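LPXTG cell wall surface protein (Streptococcus gordonii, PDB 4IGB) is a peptidoglycan-anchored surface protein that probably mediates adhesion, here as a fragment holding its N1 and N2 domains. Local coordinates at residues H52-H57 against P67-N72; N72-V77 against T136-S141; E59-G64 against V159-D164; N37-L42 against L93-I98. One frame throughout, in Å; residues are numbered along the deposited sequence.

Contact 1. Residues H52-H57 against P67-N72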
loop_
_atom_site.group_PDB
_atom_site.type_symbol
_atom_site.label_atom_id
_atom_site.label_comp_id
_atom_site.label_asym_id
_atom_site.label_seq_id
_atom_site.Cartn_x
_atom_site.Cartn_y
_atom_site.Cartn_z
ATOM N N HIS C 52 0.585 -27.500 -4.715
ATOM C CA HIS C 52 -0.250 -27.242 -3.551
ATOM C C HIS C 52 0.186 -28.104 -2.372
ATOM O O HIS C 52 0.809 -29.148 -2.553
ATOM C CB HIS C 52 -1.719 -27.511 -3.884
ATOM C CG HIS C 52 -2.666 -27.151 -2.783
ATOM N ND1 HIS C 52 -3.330 -25.943 -2.739
ATOM C CD2 HIS C 52 -3.065 -27.838 -1.688
ATOM C CE1 HIS C 52 -4.096 -25.903 -1.664
ATOM N NE2 HIS C 52 -3.953 -27.041 -1.008
ATOM N N LEU C 53 -0.145 -27.659 -1.164
ATOM C CA LEU C 53 0.214 -28.391 0.044
ATOM C C LEU C 53 -0.813 -28.167 1.146
ATOM O O LEU C 53 -1.366 -27.077 1.278
ATOM C CB LEU C 53 1.598 -27.965 0.537
ATOM C CG LEU C 53 2.800 -28.366 -0.319
ATOM C CD1 LEU C 53 3.998 -27.489 0.005
ATOM C CD2 LEU C 53 3.137 -29.834 -0.116
ATOM N N SER C 54 -1.061 -29.204 1.938
ATOM C CA SER C 54 -1.985 -29.100 3.049
ATOM C C SER C 54 -1.240 -29.279 4.366
ATOM O O SER C 54 -0.540 -30.270 4.554
ATOM C CB SER C 54 -3.096 -30.147 2.936
ATOM O OG SER C 54 -3.957 -29.850 1.852
ATOM N N ASN C 55 -1.404 -28.319 5.271
ATOM C CA ASN C 55 -0.776 -28.378 6.578
ATOM C C ASN C 55 0.674 -28.784 6.430
ATOM O O ASN C 55 1.090 -29.795 6.983
ATOM C CB ASN C 55 -1.504 -29.386 7.466
ATOM C CG ASN C 55 -3.008 -29.230 7.403
ATOM O OD1 ASN C 55 -3.545 -28.137 7.609
ATOM N ND2 ASN C 55 -3.697 -30.318 7.093
ATOM N N PRO C 56 1.418 -28.020 5.637
ATOM C CA PRO C 56 2.803 -28.354 5.290
ATOM C C PRO C 56 3.769 -28.366 6.468
ATOM O O PRO C 56 3.499 -27.775 7.512
ATOM C CB PRO C 56 3.187 -27.242 4.312
ATOM C CG PRO C 56 2.362 -26.082 4.734
ATOM C CD PRO C 56 1.060 -26.650 5.229
ATOM N N HIS C 57 4.897 -29.042 6.279
ATOM C CA HIS C 57 5.938 -29.114 7.293
ATOM C C HIS C 57 6.927 -27.976 7.089
ATOM O O HIS C 57 7.266 -27.630 5.957
ATOM C CB HIS C 57 6.655 -30.464 7.232
ATOM C CG HIS C 57 5.792 -31.621 7.627
ATOM N ND1 HIS C 57 5.859 -32.208 8.872
ATOM C CD2 HIS C 57 4.840 -32.297 6.943
ATOM C CE1 HIS C 57 4.985 -33.197 8.937
ATOM N NE2 HIS C 57 4.354 -33.272 7.780
ATOM N N PRO C 67 -0.966 -25.828 10.381
ATOM C CA PRO C 67 -2.302 -25.951 9.782
ATOM C C PRO C 67 -2.548 -24.898 8.704
ATOM O O PRO C 67 -2.115 -23.758 8.870
ATOM C CB PRO C 67 -3.250 -25.687 10.963
ATOM C CG PRO C 67 -2.396 -25.638 12.182
ATOM C CD PRO C 67 -1.019 -25.281 11.744
ATOM N N GLY C 68 -3.251 -25.276 7.636
ATOM C CA GLY C 68 -3.607 -24.357 6.575
ATOM C C GLY C 68 -3.207 -24.849 5.194
ATOM O O GLY C 68 -2.226 -25.559 5.047
ATOM N N GLU C 69 -3.982 -24.471 4.185
ATOM C CA GLU C 69 -3.677 -24.785 2.794
ATOM C C GLU C 69 -2.675 -23.781 2.233
ATOM O O GLU C 69 -2.681 -22.608 2.620
ATOM C CB GLU C 69 -4.958 -24.757 1.950
ATOM C CG GLU C 69 -6.046 -25.694 2.455
ATOM C CD GLU C 69 -5.567 -27.132 2.542
ATOM O OE1 GLU C 69 -4.918 -27.594 1.581
ATOM O OE2 GLU C 69 -5.825 -27.796 3.573
ATOM N N MET C 70 -1.834 -24.240 1.312
ATOM C CA MET C 70 -0.765 -23.414 0.759
ATOM C C MET C 70 -0.541 -23.707 -0.714
ATOM O O MET C 70 -0.786 -24.826 -1.179
ATOM C CB MET C 70 0.546 -23.630 1.531
ATOM C CG MET C 70 1.788 -23.117 0.817
ATOM S SD MET C 70 3.327 -23.318 1.744
ATOM C CE MET C 70 3.070 -22.197 3.118
ATOM N N GLU C 71 -0.097 -22.688 -1.449
ATOM C CA GLU C 71 0.365 -22.870 -2.821
ATOM C C GLU C 71 1.825 -22.478 -2.862
ATOM O O GLU C 71 2.181 -21.340 -2.555
ATOM C CB GLU C 71 -0.443 -22.017 -3.798
ATOM C CG GLU C 71 -0.183 -22.367 -5.246
ATOM C CD GLU C 71 -0.825 -23.689 -5.670
ATOM O OE1 GLU C 71 -1.567 -24.297 -4.869
ATOM O OE2 GLU C 71 -0.586 -24.119 -6.815
ATOM N N ASN C 72 2.680 -23.428 -3.220
ATOM C CA ASN C 72 4.107 -23.239 -3.058
ATOM C C ASN C 72 4.821 -23.140 -4.383
ATOM O O ASN C 72 4.441 -23.794 -5.351
ATOM C CB ASN C 72 4.712 -24.371 -2.225
ATOM C CG ASN C 72 6.078 -24.025 -1.694
ATOM O OD1 ASN C 72 6.980 -24.862 -1.705
ATOM N ND2 ASN C 72 6.239 -22.802 -1.201
HETATM O O HOH W 1 -5.527 -27.249 6.271
#

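Contact 2. Residues N72-V77 against T136-S141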
loop_
_atom_site.group_PDB
_atom_site.type_symbol
_atom_site.label_atom_id
_atom_site.label_comp_id
_atom_site.label_asym_id
_atom_site.label_seq_id
_atom_site.Cartn_x
_atom_site.Cartn_y
_atom_site.Cartn_z
ATOM N N ASN C 72 2.680 -23.428 -3.220
ATOM C CA ASN C 72 4.107 -23.239 -3.058
ATOM C C ASN C 72 4.821 -23.140 -4.383
ATOM O O ASN C 72 4.441 -23.794 -5.351
ATOM C CB ASN C 72 4.712 -24.371 -2.225
ATOM C CG ASN C 72 6.078 -24.025 -1.694
ATOM O OD1 ASN C 72 6.980 -24.862 -1.705
ATOM N ND2 ASN C 72 6.239 -22.802 -1.201
ATOM N N PHE C 73 5.862 -22.321 -4.418
ATOM C CA PHE C 73 6.622 -22.093 -5.635
ATOM C C PHE C 73 8.098 -22.261 -5.349
ATOM O O PHE C 73 8.617 -21.729 -4.365
ATOM C CB PHE C 73 6.347 -20.694 -6.193
ATOM C CG PHE C 73 4.907 -20.459 -6.538
ATOM C CD1 PHE C 73 4.481 -20.504 -7.856
ATOM C CD2 PHE C 73 3.973 -20.220 -5.547
ATOM C CE1 PHE C 73 3.144 -20.298 -8.184
ATOM C CE2 PHE C 73 2.633 -20.016 -5.867
ATOM C CZ PHE C 73 2.224 -20.050 -7.188
ATOM N N THR C 74 8.766 -23.025 -6.202
ATOM C CA THR C 74 10.192 -23.244 -6.064
ATOM C C THR C 74 10.832 -23.102 -7.428
ATOM O O THR C 74 10.147 -23.131 -8.452
ATOM C CB THR C 74 10.496 -24.637 -5.491
ATOM O OG1 THR C 74 10.072 -25.636 -6.423
ATOM C CG2 THR C 74 9.756 -24.848 -4.184
ATOM N N LEU C 75 12.147 -22.938 -7.434
ATOM C CA LEU C 75 12.897 -22.781 -8.659
ATOM C C LEU C 75 13.781 -24.002 -8.899
ATOM O O LEU C 75 14.495 -24.437 -7.999
ATOM C CB LEU C 75 13.750 -21.519 -8.571
ATOM C CG LEU C 75 12.976 -20.215 -8.794
ATOM C CD1 LEU C 75 13.782 -19.020 -8.348
ATOM C CD2 LEU C 75 12.582 -20.094 -10.269
ATOM N N LYS C 76 13.717 -24.554 -10.109
ATOM C CA LYS C 76 14.562 -25.677 -10.496
ATOM C C LYS C 76 16.011 -25.236 -10.677
ATOM O O LYS C 76 16.314 -24.371 -11.498
ATOM C CB LYS C 76 14.049 -26.325 -11.785
ATOM C CG LYS C 76 12.629 -26.856 -11.682
ATOM C CD LYS C 76 12.051 -27.150 -13.060
ATOM C CE LYS C 76 10.571 -27.496 -12.981
ATOM N NZ LYS C 76 9.913 -27.388 -14.316
ATOM N N VAL C 77 16.899 -25.851 -9.905
ATOM C CA VAL C 77 18.319 -25.528 -9.915
ATOM C C VAL C 77 19.081 -26.350 -10.960
ATOM O O VAL C 77 18.730 -27.497 -11.245
ATOM C CB VAL C 77 18.937 -25.785 -8.511
ATOM C CG1 VAL C 77 20.460 -25.828 -8.568
ATOM C CG2 VAL C 77 18.456 -24.737 -7.523
ATOM N N THR C 136 15.140 -28.356 -6.252
ATOM C CA THR C 136 14.635 -26.977 -6.265
ATOM C C THR C 136 15.008 -26.179 -5.016
ATOM O O THR C 136 15.433 -26.749 -4.002
ATOM C CB THR C 136 13.095 -26.926 -6.409
ATOM O OG1 THR C 136 12.484 -27.487 -5.242
ATOM C CG2 THR C 136 12.627 -27.689 -7.646
ATOM N N VAL C 137 14.843 -24.857 -5.115
ATOM C CA VAL C 137 15.019 -23.931 -3.997
ATOM C C VAL C 137 13.723 -23.153 -3.765
ATOM O O VAL C 137 13.107 -22.667 -4.713
ATOM C CB VAL C 137 16.157 -22.920 -4.261
ATOM C CG1 VAL C 137 16.172 -21.839 -3.181
ATOM C CG2 VAL C 137 17.496 -23.614 -4.333
ATOM N N GLU C 138 13.304 -23.046 -2.506
ATOM C CA GLU C 138 12.108 -22.291 -2.139
ATOM C C GLU C 138 12.264 -20.814 -2.488
ATOM O O GLU C 138 13.339 -20.249 -2.294
ATOM C CB GLU C 138 11.881 -22.406 -0.634
ATOM C CG GLU C 138 10.629 -21.705 -0.135
ATOM C CD GLU C 138 9.363 -22.438 -0.526
ATOM O OE1 GLU C 138 9.391 -23.686 -0.562
ATOM O OE2 GLU C 138 8.339 -21.772 -0.793
ATOM N N PHE C 139 11.208 -20.173 -2.987
ATOM C CA PHE C 139 11.255 -18.710 -3.118
ATOM C C PHE C 139 9.987 -17.953 -2.725
ATOM O O PHE C 139 10.056 -16.799 -2.322
ATOM C CB PHE C 139 11.785 -18.270 -4.496
ATOM C CG PHE C 139 10.749 -18.241 -5.588
ATOM C CD1 PHE C 139 10.174 -17.042 -5.984
ATOM C CD2 PHE C 139 10.382 -19.401 -6.248
ATOM C CE1 PHE C 139 9.225 -17.007 -7.006
ATOM C CE2 PHE C 139 9.443 -19.376 -7.272
ATOM C CZ PHE C 139 8.865 -18.174 -7.655
ATOM N N PHE C 140 8.834 -18.604 -2.787
ATOM C CA PHE C 140 7.587 -17.884 -2.633
ATOM C C PHE C 140 6.441 -18.845 -2.340
ATOM O O PHE C 140 6.417 -19.974 -2.844
ATOM C CB PHE C 140 7.336 -17.081 -3.922
ATOM C CG PHE C 140 5.988 -16.443 -4.001
ATOM C CD1 PHE C 140 5.697 -15.301 -3.265
ATOM C CD2 PHE C 140 5.020 -16.955 -4.853
ATOM C CE1 PHE C 140 4.454 -14.706 -3.349
ATOM C CE2 PHE C 140 3.781 -16.362 -4.944
ATOM C CZ PHE C 140 3.489 -15.236 -4.194
ATOM N N SER C 141 5.508 -18.401 -1.508
ATOM C CA SER C 141 4.293 -19.160 -1.246
ATOM C C SER C 141 3.133 -18.244 -0.890
ATOM O O SER C 141 3.325 -17.113 -0.452
ATOM C CB SER C 141 4.506 -20.209 -0.141
ATOM O OG SER C 141 4.914 -19.623 1.094
#

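Contact 3. Residues E59-G64 against V159-D164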
loop_
_atom_site.group_PDB
_atom_site.type_symbol
_atom_site.label_atom_id
_atom_site.label_comp_id
_atom_site.label_asym_id
_atom_site.label_seq_id
_atom_site.Cartn_x
_atom_site.Cartn_y
_atom_site.Cartn_z
ATOM N N GLU C 59 10.319 -26.264 6.815
ATOM C CA GLU C 59 11.744 -26.469 6.546
ATOM C C GLU C 59 12.142 -27.924 6.224
ATOM O O GLU C 59 12.849 -28.171 5.245
ATOM C CB GLU C 59 12.603 -25.905 7.682
ATOM C CG GLU C 59 14.044 -25.652 7.281
ATOM C CD GLU C 59 14.791 -24.836 8.303
ATOM O OE1 GLU C 59 14.248 -24.621 9.403
ATOM O OE2 GLU C 59 15.926 -24.408 8.014
ATOM N N TYR C 60 11.691 -28.868 7.050
ATOM C CA TYR C 60 11.989 -30.292 6.849
ATOM C C TYR C 60 10.744 -31.155 6.977
ATOM O O TYR C 60 9.876 -30.886 7.804
ATOM C CB TYR C 60 13.014 -30.788 7.873
ATOM C CG TYR C 60 14.293 -29.992 7.918
ATOM C CD1 TYR C 60 15.245 -30.110 6.912
ATOM C CD2 TYR C 60 14.553 -29.130 8.971
ATOM C CE1 TYR C 60 16.418 -29.380 6.952
ATOM C CE2 TYR C 60 15.723 -28.403 9.023
ATOM C CZ TYR C 60 16.652 -28.528 8.013
ATOM O OH TYR C 60 17.821 -27.797 8.072
ATOM N N LEU C 61 10.672 -32.204 6.163
ATOM C CA LEU C 61 9.591 -33.179 6.250
ATOM C C LEU C 61 9.438 -33.646 7.689
ATOM O O LEU C 61 8.326 -33.828 8.190
ATOM C CB LEU C 61 9.884 -34.368 5.341
ATOM C CG LEU C 61 8.749 -35.375 5.201
ATOM C CD1 LEU C 61 7.441 -34.660 4.938
ATOM C CD2 LEU C 61 9.070 -36.349 4.084
ATOM N N SER C 62 10.572 -33.826 8.354
ATOM C CA SER C 62 10.581 -34.112 9.778
ATOM C C SER C 62 9.846 -32.998 10.516
ATOM O O SER C 62 9.005 -33.255 11.379
ATOM C CB SER C 62 12.025 -34.200 10.287
ATOM O OG SER C 62 12.938 -34.458 9.228
ATOM N N GLY C 63 10.174 -31.759 10.156
ATOM C CA GLY C 63 9.732 -30.574 10.874
ATOM C C GLY C 63 8.275 -30.557 11.266
ATOM O O GLY C 63 7.461 -31.311 10.732
ATOM N N GLY C 64 7.939 -29.685 12.206
ATOM C CA GLY C 64 6.559 -29.532 12.616
ATOM C C GLY C 64 5.666 -29.227 11.429
ATOM O O GLY C 64 6.104 -28.649 10.434
ATOM N N VAL C 159 7.199 -28.489 2.862
ATOM C CA VAL C 159 7.244 -29.811 2.248
ATOM C C VAL C 159 6.195 -30.771 2.761
ATOM O O VAL C 159 5.599 -30.570 3.820
ATOM C CB VAL C 159 8.610 -30.495 2.461
ATOM C CG1 VAL C 159 9.734 -29.637 1.919
ATOM C CG2 VAL C 159 8.828 -30.781 3.928
ATOM N N ASP C 160 5.969 -31.808 1.963
ATOM C CA ASP C 160 5.305 -33.017 2.417
ATOM C C ASP C 160 5.993 -34.222 1.766
ATOM O O ASP C 160 6.934 -34.058 0.975
ATOM C CB ASP C 160 3.797 -32.987 2.135
ATOM C CG ASP C 160 3.463 -32.910 0.648
ATOM O OD1 ASP C 160 4.377 -32.971 -0.204
ATOM O OD2 ASP C 160 2.258 -32.793 0.330
ATOM N N ALA C 161 5.541 -35.424 2.112
ATOM C CA ALA C 161 6.155 -36.646 1.600
ATOM C C ALA C 161 6.267 -36.607 0.077
ATOM O O ALA C 161 7.305 -36.946 -0.495
ATOM C CB ALA C 161 5.361 -37.868 2.058
ATOM N N ASN C 162 5.200 -36.156 -0.570
ATOM C CA ASN C 162 5.134 -36.146 -2.024
ATOM C C ASN C 162 5.955 -35.032 -2.682
ATOM O O ASN C 162 6.047 -34.966 -3.908
ATOM C CB ASN C 162 3.674 -36.075 -2.480
ATOM C CG ASN C 162 3.475 -36.636 -3.871
ATOM O OD1 ASN C 162 4.191 -37.550 -4.292
ATOM N ND2 ASN C 162 2.504 -36.089 -4.600
ATOM N N HIS C 163 6.545 -34.160 -1.868
ATOM C CA HIS C 163 7.391 -33.072 -2.363
ATOM C C HIS C 163 8.518 -32.815 -1.374
ATOM O O HIS C 163 8.440 -31.879 -0.575
ATOM C CB HIS C 163 6.595 -31.765 -2.509
ATOM C CG HIS C 163 5.389 -31.870 -3.387
ATOM N ND1 HIS C 163 5.426 -31.608 -4.738
ATOM C CD2 HIS C 163 4.102 -32.186 -3.101
ATOM C CE1 HIS C 163 4.219 -31.769 -5.251
ATOM N NE2 HIS C 163 3.398 -32.121 -4.277
ATOM N N ASP C 164 9.563 -33.631 -1.417
ATOM C CA ASP C 164 10.665 -33.485 -0.472
ATOM C C ASP C 164 11.970 -33.290 -1.225
ATOM O O ASP C 164 12.976 -33.915 -0.910
ATOM C CB ASP C 164 10.742 -34.717 0.433
ATOM C CG ASP C 164 11.489 -34.461 1.731
ATOM O OD1 ASP C 164 12.112 -33.391 1.885
ATOM O OD2 ASP C 164 11.455 -35.348 2.606
#

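Contact 4. Residues N37-L42 against L93-I98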
loop_
_atom_site.group_PDB
_atom_site.type_symbol
_atom_site.label_atom_id
_atom_site.label_comp_id
_atom_site.label_asym_id
_atom_site.label_seq_id
_atom_site.Cartn_x
_atom_site.Cartn_y
_atom_site.Cartn_z
ATOM N N ASN C 37 -7.140 -18.843 -3.310
ATOM C CA ASN C 37 -8.373 -18.973 -4.075
ATOM C C ASN C 37 -8.652 -17.869 -5.084
ATOM O O ASN C 37 -9.435 -18.067 -6.009
ATOM C CB ASN C 37 -9.569 -19.144 -3.138
ATOM C CG ASN C 37 -9.490 -20.429 -2.353
ATOM O OD1 ASN C 37 -9.757 -20.460 -1.157
ATOM N ND2 ASN C 37 -9.079 -21.499 -3.022
ATOM N N ASN C 38 -8.023 -16.710 -4.929
ATOM C CA ASN C 38 -8.267 -15.651 -5.897
ATOM C C ASN C 38 -7.041 -15.309 -6.737
ATOM O O ASN C 38 -7.042 -14.321 -7.468
ATOM C CB ASN C 38 -8.862 -14.406 -5.227
ATOM C CG ASN C 38 -7.837 -13.628 -4.419
ATOM O OD1 ASN C 38 -6.707 -14.075 -4.233
ATOM N ND2 ASN C 38 -8.230 -12.445 -3.941
ATOM N N VAL C 39 -6.001 -16.136 -6.640
ATOM C CA VAL C 39 -4.787 -15.928 -7.428
ATOM C C VAL C 39 -4.844 -16.655 -8.776
ATOM O O VAL C 39 -5.472 -17.707 -8.904
ATOM C CB VAL C 39 -3.509 -16.335 -6.655
ATOM C CG1 VAL C 39 -3.398 -17.841 -6.548
ATOM C CG2 VAL C 39 -2.266 -15.775 -7.344
ATOM N N SER C 40 -4.195 -16.071 -9.779
ATOM C CA SER C 40 -4.071 -16.666 -11.105
ATOM C C SER C 40 -2.633 -16.501 -11.516
ATOM O O SER C 40 -2.061 -15.442 -11.301
ATOM C CB SER C 40 -4.926 -15.913 -12.134
ATOM O OG SER C 40 -6.308 -16.108 -11.933
ATOM N N VAL C 41 -2.051 -17.528 -12.121
ATOM C CA VAL C 41 -0.710 -17.412 -12.682
ATOM C C VAL C 41 -0.779 -16.929 -14.127
ATOM O O VAL C 41 -1.057 -17.713 -15.035
ATOM C CB VAL C 41 0.038 -18.754 -12.669
ATOM C CG1 VAL C 41 1.369 -18.630 -13.406
ATOM C CG2 VAL C 41 0.238 -19.243 -11.249
ATOM N N LEU C 42 -0.527 -15.637 -14.334
ATOM C CA LEU C 42 -0.471 -15.064 -15.675
ATOM C C LEU C 42 0.607 -15.755 -16.497
ATOM O O LEU C 42 0.388 -16.097 -17.655
ATOM C CB LEU C 42 -0.190 -13.564 -15.619
ATOM C CG LEU C 42 -1.385 -12.657 -15.342
ATOM C CD1 LEU C 42 -2.322 -13.310 -14.366
ATOM C CD2 LEU C 42 -0.926 -11.296 -14.826
ATOM N N LEU C 93 1.705 -12.906 -11.324
ATOM C CA LEU C 93 0.457 -13.277 -10.667
ATOM C C LEU C 93 -0.577 -12.179 -10.741
ATOM O O LEU C 93 -0.248 -10.995 -10.862
ATOM C CB LEU C 93 0.694 -13.587 -9.185
ATOM C CG LEU C 93 1.728 -14.648 -8.813
ATOM C CD1 LEU C 93 1.876 -14.717 -7.298
ATOM C CD2 LEU C 93 1.350 -15.999 -9.387
ATOM N N LYS C 94 -1.834 -12.588 -10.640
ATOM C CA LYS C 94 -2.936 -11.660 -10.451
ATOM C C LYS C 94 -3.799 -12.174 -9.326
ATOM O O LYS C 94 -4.002 -13.378 -9.191
ATOM C CB LYS C 94 -3.780 -11.555 -11.719
ATOM C CG LYS C 94 -5.065 -10.775 -11.541
ATOM C CD LYS C 94 -5.926 -10.913 -12.796
ATOM C CE LYS C 94 -6.939 -9.787 -12.896
ATOM N NZ LYS C 94 -7.943 -10.052 -13.959
ATOM N N PHE C 95 -4.309 -11.262 -8.514
ATOM C CA PHE C 95 -5.277 -11.627 -7.502
ATOM C C PHE C 95 -6.518 -10.855 -7.841
ATOM O O PHE C 95 -6.503 -9.628 -7.819
ATOM C CB PHE C 95 -4.801 -11.216 -6.113
ATOM C CG PHE C 95 -3.559 -11.917 -5.667
ATOM C CD1 PHE C 95 -3.633 -13.020 -4.824
ATOM C CD2 PHE C 95 -2.313 -11.472 -6.079
ATOM C CE1 PHE C 95 -2.484 -13.659 -4.397
ATOM C CE2 PHE C 95 -1.166 -12.105 -5.663
ATOM C CZ PHE C 95 -1.249 -13.200 -4.818
ATOM N N THR C 96 -7.595 -11.570 -8.152
ATOM C CA THR C 96 -8.811 -10.924 -8.606
ATOM C C THR C 96 -9.734 -10.572 -7.458
ATOM O O THR C 96 -10.009 -11.401 -6.583
ATOM C CB THR C 96 -9.564 -11.792 -9.622
ATOM O OG1 THR C 96 -8.727 -12.021 -10.764
ATOM C CG2 THR C 96 -10.828 -11.103 -10.053
ATOM N N ASN C 97 -10.218 -9.338 -7.473
ATOM C CA ASN C 97 -11.150 -8.871 -6.460
ATOM C C ASN C 97 -10.579 -8.969 -5.053
ATOM O O ASN C 97 -11.104 -9.705 -4.214
ATOM C CB ASN C 97 -12.479 -9.637 -6.527
ATOM C CG ASN C 97 -13.524 -9.044 -5.596
ATOM O OD1 ASN C 97 -13.477 -7.854 -5.292
ATOM N ND2 ASN C 97 -14.443 -9.869 -5.114
ATOM N N ILE C 98 -9.512 -8.218 -4.798
ATOM C CA ILE C 98 -8.868 -8.212 -3.495
ATOM C C ILE C 98 -9.615 -7.301 -2.516
ATOM O O ILE C 98 -9.275 -7.240 -1.330
ATOM C CB ILE C 98 -7.434 -7.714 -3.606
ATOM C CG1 ILE C 98 -7.431 -6.209 -3.906
ATOM C CG2 ILE C 98 -6.697 -8.482 -4.684
ATOM C CD1 ILE C 98 -6.049 -5.653 -4.156
HETATM O O HOH W 2 -6.961 -14.153 -10.280
#

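Contact 1. Residues H52-H57 against P67-N72
The ring of H52 lies between two glutamates, E69 and E71, on the neighbouring antiparallel strand. Its CB starts beside E71, 3.4 Å from OE1. With CG anti to the backbone N (chi1 -175°), the ring swings over the M70 carbonyl, whose oxygen sits under one face, offset toward the rim and not bonded to it. ND1 then donates to E71 OE1 (3.2 Å) along a rather bent path of 138°, while E71 OE2 is held by Q50. At the far side NE2 gives E69 OE1 a much straighter bond, 2.8 Å and 167°, using the anti lone pair with ring and carboxylate nearly coplanar. Donation from both nitrogens would favour a positively charged imidazole. S54 OG also reaches E69 OE1, although at a doubtfully short distance. E69 OE2 receives a water that bridges to N55 OD1.

Where the strand ends, N55 N donates to G68 O (2.9 Å) and its OD1 accepts from G68 N (2.9 Å). On the buried face, L53 and M70 form a hydrogen-bonded pair. This is antiparallel pairing of neighbouring strands joined by a long excursion that includes the short strand 57-58, with strand 48-54 at the edge of a six-stranded sheet.

Contact 2. Residues N72-V77 against T136-S141
F139 and F140 both face F73, and their first torsions let two successive rings share one side of the sheet. F139 CG is wedged between its own backbone N and carbonyl carbon (chi1 84°), whereas F140 CG stands anti to its backbone N (chi1 171°). F73 sends its ring out alongside that of F140, pointing the same way; CD2 of F73 and CD2 of F140 are 3.5 Å apart and the planes meet obliquely at 47°. F139 leans the other way along the strand: its CE2 touches F73 CB at 3.5 Å, and L75 CD1 lies over one face of the ring.

The backbone follows suit. F73 N donates to F140 O (2.9 Å), and F139 N returns a weak bond to F73 O, so two residues answer one in a classic beta bulge. Regular pairing resumes at L75 and V137, joined by two backbone bonds. F112, from strand 104-119, meets both F139 and F140 edge-to-face.

On the reverse face N72 and E138 come at each other from opposite directions, amide and carboxylate nearly coplanar. N72 ND2 points to E138 OE2 at a separation too short to be trusted in detail, and N72 OD1 is only 2.9 Å from E138 OE1, two acceptors side by side. E138 OE1 has a further, weak bond from Y158 N. A buried carboxylate met by an amide N-H and weakly by Y158 N may be easier to protonate than one in water, though the close oxygen pair leaves the amide's placing uncertain.

Contact 3. Residues E59-G64 against V159-D164
L61 reaches across from its loop and lays its side chain over the turn that begins after V159. Both branches of the leucine are engaged. CD1 rests on the peptide between D160 and A161, 3.5 Å from A161 N, while CD2 comes to 3.0 Å from D164 OD2, tight enough that the exact placing of that carboxylate is doubtful. The same oxygen also flanks L61 CB. V159 CG2 presses on the backbone, 3.2 Å from L61 N, and its contact with L61 CB is looser at 4.0 Å. The leucine gets there by holding CG anti to its backbone N (chi1 -172°), which directs CG and its two methyls toward the 160-164 turn. The contact is one of van der Waals packing, in which a leucine meets backbone and carboxylate atoms as well as methyls, without a hydrogen bond between the two segments.

One shell out, the receiving surface is shaped by a type I beta turn from D160 to H163, closed by H163 N to D160 O (2.9 Å). The H163 ring is stacked on F51 and its ND1 is bonded to Y165 OH, which ties the turn down on the sheet. On the other side, G63 O is bonded to H57 ND1. Just before both loops, H57 and V159 share a backbone bond. The arrangement is a surface loop-to-loop contact at the end of the short backbone pairing between 57-59 and 157-159 in the N1 domain.

Contact 4. Residues N37-L42 against L93-I98
V39 lies alongside F95 and sets one methyl over its ring face, and this pair forms the tight side of the contact. A chi1 of 73°, measured to CG1, leaves V39 CG2 anti to the backbone N and places that methyl 3.8 Å from the ring centroid and 20° off its normal, a CH-pi contact. N38 comes to the same ring in another manner: OD1 lies at the edge, in plane, 3.3 Å from F95 CD1, its amide steeply turned against the ring. The N38 amide is itself fixed from the adjoining loop, by N35 N on OD1 and N33 O on ND2. Further along, V41 CG2 meets L93 CD2 at 3.9 Å. V39, L93 and F95 also touch I142 or F140 of strand 136-143, so on this face the eight-stranded sheet packs against the six-stranded one, in the manner of a beta sandwich.

Between these strands the antiparallel ladder is regular: S40 and K94 exchange two backbone bonds, and T96 N donates to N38 O (2.9 Å). Strand 39-44 is the outermost of its sheet within the chain. The looser, watered region lies around S40 OG, T96 OG1 and N38 O, where a single water donates to N38 O (2.8 Å) and is also hydrogen-bonded to both hydroxyls. Beyond it comes a local tight spot: the K94 chain runs extended away from strand 39-41, yet its CB is pressed by L42 CD1 at 3.5 Å, closer than usual for two carbons.

Overall arrangement
From the N terminus, segment 37-42 comes first, but contact 4 closes only at 93-98. Within that loop contact 1 opens and closes between strands 48-54 and 69-76. Contact 2 follows in series: strand 69-76, which holds the shared N72, pairs with 48-54 on one side and 136-143 on the other, and residues 136-141 close it. Contact 3 spans 59-64 to 159-164, enclosing contact 2 and crossing contacts 1 and 4; contacts 2 and 4 cross as well. Contacts 1 and 2 thus line up three strands of one sheet, contact 4 belongs to the other, and F140 meeting L93 joins the two. Contact 3, about 27 Å from contact 4 between centres, ties peripheral loops beside contact 1.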